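Long-range contact in uncharacterized protein (Bacteroides uniformis, PDB 4JPQ), which is of unknown function but probably binds carbohydrate through a domain of carbohydrate-binding family 9: residues L174-C186 / F208-E220. Residues are numbered along the deposited sequence; the frame is centred on the assembly and turned at random.
Sequences LDGKTMKGNFYKC and FHCPAFFGTLSFE. With SO4 (sulfate ion), chain F.
The rings of Y184 and F208 stack face to face, their centroids 3.9 Å apart and their planes only 6° from parallel. The two side chains run alongside one another in reverse senses, so each CB lies over the other ring. C186 CB meets the F208 edge, and Y184 OH gives a weak hydrogen bond to F208 O (2.8 Å). Replacing Y184 by an alanine is likely to cost F208 its stacking partner and its carbonyl this bond, leaving the ring freer to turn. The F214 ring has G181 CA over one face as a CH-pi contact, 4.0 Å from its centroid, P211 CA over the opposite face and Y184 OH at the edge. Around F219, K177 O lies in plane at the edge, while the selenium of selenomethionine M179 sits obliquely, 4.8 Å from the centroid, a Met-aromatic contact reached by an extended chain (chi2 -167°). Reciprocal backbone bonds establish antiparallel pairing within the family 9 domain: M179 N to L217 O (2.9 Å) and L217 N to M179 O (2.7 Å), repeated between G181 and G215. F208 N bonds a 3-cyclohexyl-1-propylsulfonic acid, probably from the crystallisation liquor. Strand 178-186 lies between strands 89-95 and 215-219; beyond the latter, parallel strand 6-11 touches L217 and F219.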
ATOM      1  N   LEU A 174      -0.512   4.795  17.444  1.00 77.45           N
ATOM      2  CA  LEU A 174      -1.647   4.864  16.515  1.00 76.39           C
ATOM      3  C   LEU A 174      -3.026   4.905  17.184  1.00 74.89           C
ATOM      4  O   LEU A 174      -4.003   5.265  16.525  1.00 69.04           O
ATOM      5  CB  LEU A 174      -1.610   3.663  15.557  1.00 75.22           C
ATOM      6  CG  LEU A 174      -0.324   3.433  14.748  1.00 77.24           C
ATOM      7  CD1 LEU A 174      -0.377   2.103  14.021  1.00 72.87           C
ATOM      8  CD2 LEU A 174      -0.085   4.580  13.778  1.00 87.49           C
ATOM      9  N   ASP A 175      -3.094   4.529  18.468  1.00 79.15           N
ATOM     10  CA  ASP A 175      -4.351   4.465  19.244  1.00 80.63           C
ATOM     11  C   ASP A 175      -5.197   5.733  19.134  1.00 82.33           C
ATOM     12  O   ASP A 175      -4.756   6.814  19.561  1.00 84.41           O
ATOM     13  CB  ASP A 175      -4.063   4.172  20.732  1.00 83.31           C
ATOM     14  CG  ASP A 175      -3.592   2.744  20.971  1.00 81.26           C
ATOM     15  OD1 ASP A 175      -4.339   1.818  20.637  1.00 83.66           O
ATOM     16  OD2 ASP A 175      -2.490   2.545  21.517  1.00 84.96           O
ATOM     17  N   GLY A 176      -6.373   5.605  18.509  1.00 75.36           N
ATOM     18  CA  GLY A 176      -7.312   6.715  18.382  1.00 74.60           C
ATOM     19  C   GLY A 176      -6.984   7.839  17.410  1.00 73.80           C
ATOM     20  O   GLY A 176      -7.700   8.843  17.410  1.00 84.85           O
ATOM     21  N   LYS A 177      -5.919   7.716  16.609  1.00 69.66           N
ATOM     22  CA  LYS A 177      -5.567   8.763  15.629  1.00 72.57           C
ATOM     23  C   LYS A 177      -6.449   8.671  14.406  1.00 67.49           C
ATOM     24  O   LYS A 177      -7.047   7.622  14.151  1.00 66.36           O
ATOM     25  CB  LYS A 177      -4.093   8.716  15.195  1.00 74.08           C
ATOM     26  CG  LYS A 177      -3.130   9.138  16.292  1.00 91.27           C
ATOM     27  CD  LYS A 177      -1.820   9.696  15.731  1.00 93.44           C
ATOM     28  CE  LYS A 177      -0.836  10.116  16.798  1.00104.36           C
ATOM     29  NZ  LYS A 177      -1.416  10.934  17.897  1.00115.73           N
ATOM     30  N   THR A 178      -6.566   9.796  13.698  1.00 66.15           N
ATOM     31  CA  THR A 178      -7.297   9.869  12.436  1.00 65.20           C
ATOM     32  C   THR A 178      -6.281  10.321  11.380  1.00 67.14           C
ATOM     33  O   THR A 178      -5.742  11.423  11.488  1.00 66.92           O
ATOM     34  CB  THR A 178      -8.498  10.833  12.494  1.00 64.49           C
ATOM     35  OG1 THR A 178      -9.382  10.456  13.559  1.00 63.71           O
ATOM     36  CG2 THR A 178      -9.273  10.796  11.185  1.00 66.29           C
HETATM   37  N   MSE A 179      -5.988   9.448  10.408  1.00 61.66           N
HETATM   38  CA  MSE A 179      -5.064   9.748   9.309  1.00 61.20           C
HETATM   39  C   MSE A 179      -5.827   9.774   8.020  1.00 63.15           C
HETATM   40  O   MSE A 179      -6.977   9.331   7.954  1.00 65.42           O
HETATM   41  CB  MSE A 179      -3.973   8.692   9.184  1.00 58.15           C
HETATM   42  CG  MSE A 179      -3.164   8.579  10.468  1.00 60.69           C
HETATM   43 SE   MSE A 179      -1.533   7.509  10.133  0.75 50.58          SE
HETATM   44  CE  MSE A 179      -0.891   7.482  11.988  1.00 55.27           C
ATOM     45  N   LYS A 180      -5.181  10.315   6.986  1.00 64.20           N
ATOM     46  CA  LYS A 180      -5.740  10.382   5.645  1.00 64.02           C
ATOM     47  C   LYS A 180      -4.841   9.595   4.679  1.00 62.12           C
ATOM     48  O   LYS A 180      -3.622   9.697   4.738  1.00 58.77           O
ATOM     49  CB  LYS A 180      -5.925  11.837   5.211  1.00 63.82           C
ATOM     50  CG  LYS A 180      -6.815  12.621   6.182  1.00 75.81           C
ATOM     51  CD  LYS A 180      -7.659  13.680   5.501  1.00 82.85           C
ATOM     52  CE  LYS A 180      -8.845  13.059   4.770  1.00 87.06           C
ATOM     53  NZ  LYS A 180      -9.552  14.056   3.926  1.00 96.53           N
ATOM     54  N   GLY A 181      -5.448   8.796   3.810  1.00 57.27           N
ATOM     55  CA  GLY A 181      -4.683   8.006   2.858  1.00 54.51           C
ATOM     56  C   GLY A 181      -5.490   7.379   1.745  1.00 56.52           C
ATOM     57  O   GLY A 181      -6.693   7.628   1.608  1.00 54.26           O
ATOM     58  N   ASN A 182      -4.809   6.582   0.927  1.00 51.53           N
ATOM     59  CA  ASN A 182      -5.455   5.864  -0.171  1.00 54.06           C
ATOM     60  C   ASN A 182      -4.647   4.608  -0.504  1.00 48.58           C
ATOM     61  O   ASN A 182      -3.476   4.475  -0.080  1.00 41.32           O
ATOM     62  CB  ASN A 182      -5.599   6.796  -1.393  1.00 57.01           C
ATOM     63  CG  ASN A 182      -6.799   6.465  -2.282  1.00 54.46           C
ATOM     64  OD1 ASN A 182      -7.340   5.359  -2.261  1.00 53.98           O
ATOM     65  ND2 ASN A 182      -7.211   7.445  -3.085  1.00 60.14           N
ATOM     66  N   PHE A 183      -5.285   3.697  -1.242  1.00 42.93           N
ATOM     67  CA  PHE A 183      -4.678   2.417  -1.621  1.00 51.14           C
ATOM     68  C   PHE A 183      -4.785   2.256  -3.124  1.00 52.76           C
ATOM     69  O   PHE A 183      -5.816   2.604  -3.698  1.00 50.92           O
ATOM     70  CB  PHE A 183      -5.373   1.263  -0.896  1.00 53.39           C
ATOM     71  CG  PHE A 183      -5.521   1.489   0.586  1.00 53.25           C
ATOM     72  CD1 PHE A 183      -6.585   2.241   1.080  1.00 52.98           C
ATOM     73  CD2 PHE A 183      -4.584   0.978   1.492  1.00 52.02           C
ATOM     74  CE1 PHE A 183      -6.717   2.475   2.442  1.00 53.91           C
ATOM     75  CE2 PHE A 183      -4.723   1.202   2.857  1.00 49.97           C
ATOM     76  CZ  PHE A 183      -5.786   1.957   3.333  1.00 51.45           C
ATOM     77  N   TYR A 184      -3.710   1.770  -3.759  1.00 51.19           N
ATOM     78  CA  TYR A 184      -3.684   1.626  -5.212  1.00 46.36           C
ATOM     79  C   TYR A 184      -3.086   0.317  -5.725  1.00 46.89           C
ATOM     80  O   TYR A 184      -2.290  -0.335  -5.045  1.00 43.96           O
ATOM     81  CB  TYR A 184      -2.876   2.756  -5.870  1.00 48.26           C
ATOM     82  CG  TYR A 184      -3.120   4.166  -5.395  1.00 45.06           C
ATOM     83  CD1 TYR A 184      -4.357   4.772  -5.570  1.00 52.88           C
ATOM     84  CD2 TYR A 184      -2.085   4.929  -4.831  1.00 43.22           C
ATOM     85  CE1 TYR A 184      -4.585   6.089  -5.159  1.00 55.03           C
ATOM     86  CE2 TYR A 184      -2.300   6.240  -4.414  1.00 49.13           C
ATOM     87  CZ  TYR A 184      -3.540   6.829  -4.594  1.00 51.90           C
ATOM     88  OH  TYR A 184      -3.738   8.121  -4.175  1.00 46.81           O
ATOM     89  N   LYS A 185      -3.467   0.002  -6.967  1.00 48.89           N
ATOM     90  CA  LYS A 185      -2.951  -1.118  -7.754  1.00 47.63           C
ATOM     91  C   LYS A 185      -2.551  -0.579  -9.132  1.00 50.46           C
ATOM     92  O   LYS A 185      -3.271   0.250  -9.712  1.00 48.46           O
ATOM     93  CB  LYS A 185      -4.026  -2.157  -7.959  1.00 46.34           C
ATOM     94  CG  LYS A 185      -3.654  -3.322  -8.863  1.00 45.89           C
ATOM     95  CD  LYS A 185      -2.659  -4.278  -8.229  1.00 48.77           C
ATOM     96  CE  LYS A 185      -2.230  -5.393  -9.188  1.00 49.22           C
ATOM     97  NZ  LYS A 185      -1.246  -5.010 -10.240  1.00 49.34           N
ATOM     98  N   CYS A 186      -1.427  -1.069  -9.657  1.00 43.12           N
ATOM     99  CA  CYS A 186      -0.943  -0.666 -10.975  1.00 44.16           C
ATOM    100  C   CYS A 186       0.133  -1.609 -11.499  1.00 48.29           C
ATOM    101  O   CYS A 186       0.470  -2.589 -10.841  1.00 47.94           O
ATOM    102  CB  CYS A 186      -0.386   0.776 -10.923  1.00 49.73           C
ATOM    103  SG  CYS A 186       1.112   0.922  -9.940  1.00 48.29           S
ATOM    104  N   PHE A 208      -1.461   9.598  -8.792  1.00 59.25           N
ATOM    105  CA  PHE A 208      -1.703   9.079  -7.442  1.00 58.87           C
ATOM    106  C   PHE A 208      -1.205   9.962  -6.303  1.00 54.93           C
ATOM    107  O   PHE A 208      -1.673   9.788  -5.180  1.00 56.02           O
ATOM    108  CB  PHE A 208      -1.066   7.679  -7.257  1.00 60.91           C
ATOM    109  CG  PHE A 208      -1.708   6.544  -8.043  1.00 53.10           C
ATOM    110  CD1 PHE A 208      -3.076   6.510  -8.377  1.00 54.36           C
ATOM    111  CD2 PHE A 208      -0.936   5.426  -8.342  1.00 59.23           C
ATOM    112  CE1 PHE A 208      -3.616   5.429  -9.062  1.00 50.12           C
ATOM    113  CE2 PHE A 208      -1.479   4.341  -9.013  1.00 60.39           C
ATOM    114  CZ  PHE A 208      -2.822   4.343  -9.373  1.00 54.28           C
ATOM    115  N   HIS A 209      -0.275  10.885  -6.562  1.00 54.43           N
ATOM    116  CA  HIS A 209       0.287  11.771  -5.515  1.00 54.94           C
ATOM    117  C   HIS A 209      -0.623  12.992  -5.231  1.00 59.74           C
ATOM    118  O   HIS A 209      -0.191  14.144  -5.326  1.00 62.42           O
ATOM    119  CB  HIS A 209       1.711  12.181  -5.913  1.00 53.72           C
ATOM    120  CG  HIS A 209       2.670  11.035  -5.977  1.00 55.19           C
ATOM    121  ND1 HIS A 209       3.573  10.759  -4.974  1.00 54.06           N
ATOM    122  CD2 HIS A 209       2.849  10.078  -6.919  1.00 59.59           C
ATOM    123  CE1 HIS A 209       4.277   9.688  -5.301  1.00 57.93           C
ATOM    124  NE2 HIS A 209       3.857   9.254  -6.476  1.00 59.76           N
ATOM    125  N   CYS A 210      -1.859  12.716  -4.795  1.00 59.97           N
ATOM    126  CA  CYS A 210      -2.921  13.724  -4.623  1.00 60.58           C
ATOM    127  C   CYS A 210      -3.627  13.630  -3.263  1.00 58.36           C
ATOM    128  O   CYS A 210      -4.703  13.035  -3.158  1.00 59.38           O
ATOM    129  CB  CYS A 210      -3.919  13.577  -5.768  1.00 59.62           C
ATOM    130  SG  CYS A 210      -4.422  11.868  -6.016  1.00 54.88           S
ATOM    131  N   PRO A 211      -3.022  14.234  -2.218  1.00 60.03           N
ATOM    132  CA  PRO A 211      -3.597  14.283  -0.871  1.00 63.28           C
ATOM    133  C   PRO A 211      -5.033  14.803  -0.750  1.00 64.60           C
ATOM    134  O   PRO A 211      -5.729  14.410   0.182  1.00 68.70           O
ATOM    135  CB  PRO A 211      -2.644  15.216  -0.118  1.00 68.16           C
ATOM    136  CG  PRO A 211      -1.342  15.008  -0.780  1.00 66.31           C
ATOM    137  CD  PRO A 211      -1.668  14.827  -2.232  1.00 65.35           C
ATOM    138  N   ALA A 212      -5.452  15.694  -1.650  1.00 69.98           N
ATOM    139  CA  ALA A 212      -6.838  16.190  -1.677  1.00 71.94           C
ATOM    140  C   ALA A 212      -7.862  15.054  -1.838  1.00 68.25           C
ATOM    141  O   ALA A 212      -8.943  15.139  -1.269  1.00 65.59           O
ATOM    142  CB  ALA A 212      -7.021  17.214  -2.790  1.00 75.81           C
ATOM    143  N   PHE A 213      -7.501  14.005  -2.589  1.00 66.04           N
ATOM    144  CA  PHE A 213      -8.391  12.862  -2.851  1.00 65.20           C
ATOM    145  C   PHE A 213      -8.255  11.663  -1.918  1.00 62.63           C
ATOM    146  O   PHE A 213      -8.973  10.665  -2.100  1.00 59.27           O
ATOM    147  CB  PHE A 213      -8.312  12.469  -4.333  1.00 66.51           C
ATOM    148  CG  PHE A 213      -8.896  13.518  -5.230  1.00 74.90           C
ATOM    149  CD1 PHE A 213     -10.284  13.607  -5.387  1.00 72.07           C
ATOM    150  CD2 PHE A 213      -8.079  14.467  -5.867  1.00 72.56           C
ATOM    151  CE1 PHE A 213     -10.843  14.593  -6.186  1.00 78.41           C
ATOM    152  CE2 PHE A 213      -8.633  15.454  -6.671  1.00 73.28           C
ATOM    153  CZ  PHE A 213     -10.020  15.517  -6.828  1.00 79.60           C
ATOM    154  N   PHE A 214      -7.385  11.768  -0.902  1.00 59.19           N
ATOM    155  CA  PHE A 214      -7.258  10.707   0.096  1.00 58.15           C
ATOM    156  C   PHE A 214      -8.542  10.550   0.898  1.00 57.04           C
ATOM    157  O   PHE A 214      -9.261  11.521   1.130  1.00 70.95           O
ATOM    158  CB  PHE A 214      -6.184  10.978   1.169  1.00 66.21           C
ATOM    159  CG  PHE A 214      -4.740  10.944   0.710  1.00 62.70           C
ATOM    160  CD1 PHE A 214      -4.308  10.298  -0.449  1.00 57.89           C
ATOM    161  CD2 PHE A 214      -3.770  11.482   1.570  1.00 68.69           C
ATOM    162  CE1 PHE A 214      -2.952  10.289  -0.780  1.00 66.10           C
ATOM    163  CE2 PHE A 214      -2.416  11.458   1.249  1.00 68.62           C
ATOM    164  CZ  PHE A 214      -2.004  10.860   0.071  1.00 71.34           C
ATOM    165  N   GLY A 215      -8.783   9.317   1.344  1.00 60.81           N
ATOM    166  CA  GLY A 215      -9.908   8.964   2.201  1.00 61.54           C
ATOM    167  C   GLY A 215      -9.455   9.131   3.632  1.00 60.45           C
ATOM    168  O   GLY A 215      -8.310   9.535   3.877  1.00 53.28           O
ATOM    169  N   THR A 216     -10.357   8.806   4.558  1.00 63.74           N
ATOM    170  CA  THR A 216     -10.122   8.941   5.995  1.00 66.79           C
ATOM    171  C   THR A 216      -9.916   7.570   6.638  1.00 64.77           C
ATOM    172  O   THR A 216     -10.615   6.606   6.310  1.00 64.97           O
ATOM    173  CB  THR A 216     -11.293   9.681   6.663  1.00 71.37           C
ATOM    174  OG1 THR A 216     -11.452  10.955   6.023  1.00 76.91           O
ATOM    175  CG2 THR A 216     -11.043   9.891   8.166  1.00 72.14           C
ATOM    176  N   LEU A 217      -8.951   7.504   7.554  1.00 65.54           N
ATOM    177  CA  LEU A 217      -8.584   6.279   8.262  1.00 61.45           C
ATOM    178  C   LEU A 217      -8.691   6.527   9.758  1.00 68.09           C
ATOM    179  O   LEU A 217      -7.851   7.224  10.330  1.00 70.04           O
ATOM    180  CB  LEU A 217      -7.161   5.875   7.884  1.00 55.30           C
ATOM    181  CG  LEU A 217      -6.894   5.666   6.389  1.00 55.93           C
ATOM    182  CD1 LEU A 217      -5.421   5.344   6.177  1.00 65.12           C
ATOM    183  CD2 LEU A 217      -7.759   4.572   5.785  1.00 53.25           C
ATOM    184  N   SER A 218      -9.742   5.971  10.370  1.00 73.64           N
ATOM    185  CA  SER A 218     -10.018   6.114  11.803  1.00 74.06           C
ATOM    186  C   SER A 218      -9.478   4.899  12.572  1.00 67.58           C
ATOM    187  O   SER A 218     -10.077   3.822  12.564  1.00 64.34           O
ATOM    188  CB  SER A 218     -11.521   6.294  12.043  1.00 73.22           C
ATOM    189  OG  SER A 218     -11.995   7.407  11.307  1.00 71.87           O
ATOM    190  N   PHE A 219      -8.338   5.095  13.229  1.00 67.58           N
ATOM    191  CA  PHE A 219      -7.715   4.067  14.048  1.00 70.63           C
ATOM    192  C   PHE A 219      -8.456   3.979  15.387  1.00 76.79           C
ATOM    193  O   PHE A 219      -8.637   4.999  16.066  1.00 80.54           O
ATOM    194  CB  PHE A 219      -6.224   4.362  14.262  1.00 71.63           C
ATOM    195  CG  PHE A 219      -5.401   4.282  12.999  1.00 66.11           C
ATOM    196  CD1 PHE A 219      -5.314   5.364  12.122  1.00 68.43           C
ATOM    197  CD2 PHE A 219      -4.705   3.128  12.682  1.00 61.84           C
ATOM    198  CE1 PHE A 219      -4.550   5.291  10.963  1.00 61.15           C
ATOM    199  CE2 PHE A 219      -3.946   3.047  11.521  1.00 59.99           C
ATOM    200  CZ  PHE A 219      -3.869   4.130  10.661  1.00 61.95           C
ATOM    201  N   GLU A 220      -8.898   2.762  15.728  1.00 73.94           N
ATOM    202  CA  GLU A 220      -9.595   2.454  16.983  1.00 79.24           C
ATOM    203  C   GLU A 220      -8.638   2.683  18.162  1.00 82.52           C
ATOM    204  O   GLU A 220      -7.424   2.477  18.041  1.00 79.23           O
ATOM    205  CB  GLU A 220     -10.091   0.991  16.969  1.00 88.26           C
ATOM    206  CG  GLU A 220     -10.903   0.528  18.184  1.00107.25           C
ATOM    207  CD  GLU A 220     -11.067  -0.992  18.289  1.00107.61           C
ATOM    208  OE1 GLU A 220     -11.042  -1.702  17.262  1.00 93.95           O
ATOM    209  OE2 GLU A 220     -11.235  -1.482  19.426  1.00107.26           O
ATOM    210  OXT GLU A 220      -9.060   3.082  19.254  1.00 80.03           O
TER
HETATM  211  S   SO4 F 304       2.061  10.851  19.040  1.00158.23           S
HETATM  212  O1  SO4 F 304       1.630  11.806  17.989  1.00151.43           O
HETATM  213  O2  SO4 F 304       3.531  10.926  19.200  1.00177.96           O
HETATM  214  O3  SO4 F 304       1.439  11.177  20.340  1.00100.06           O
HETATM  215  O4  SO4 F 304       1.655   9.479  18.662  1.00182.09           O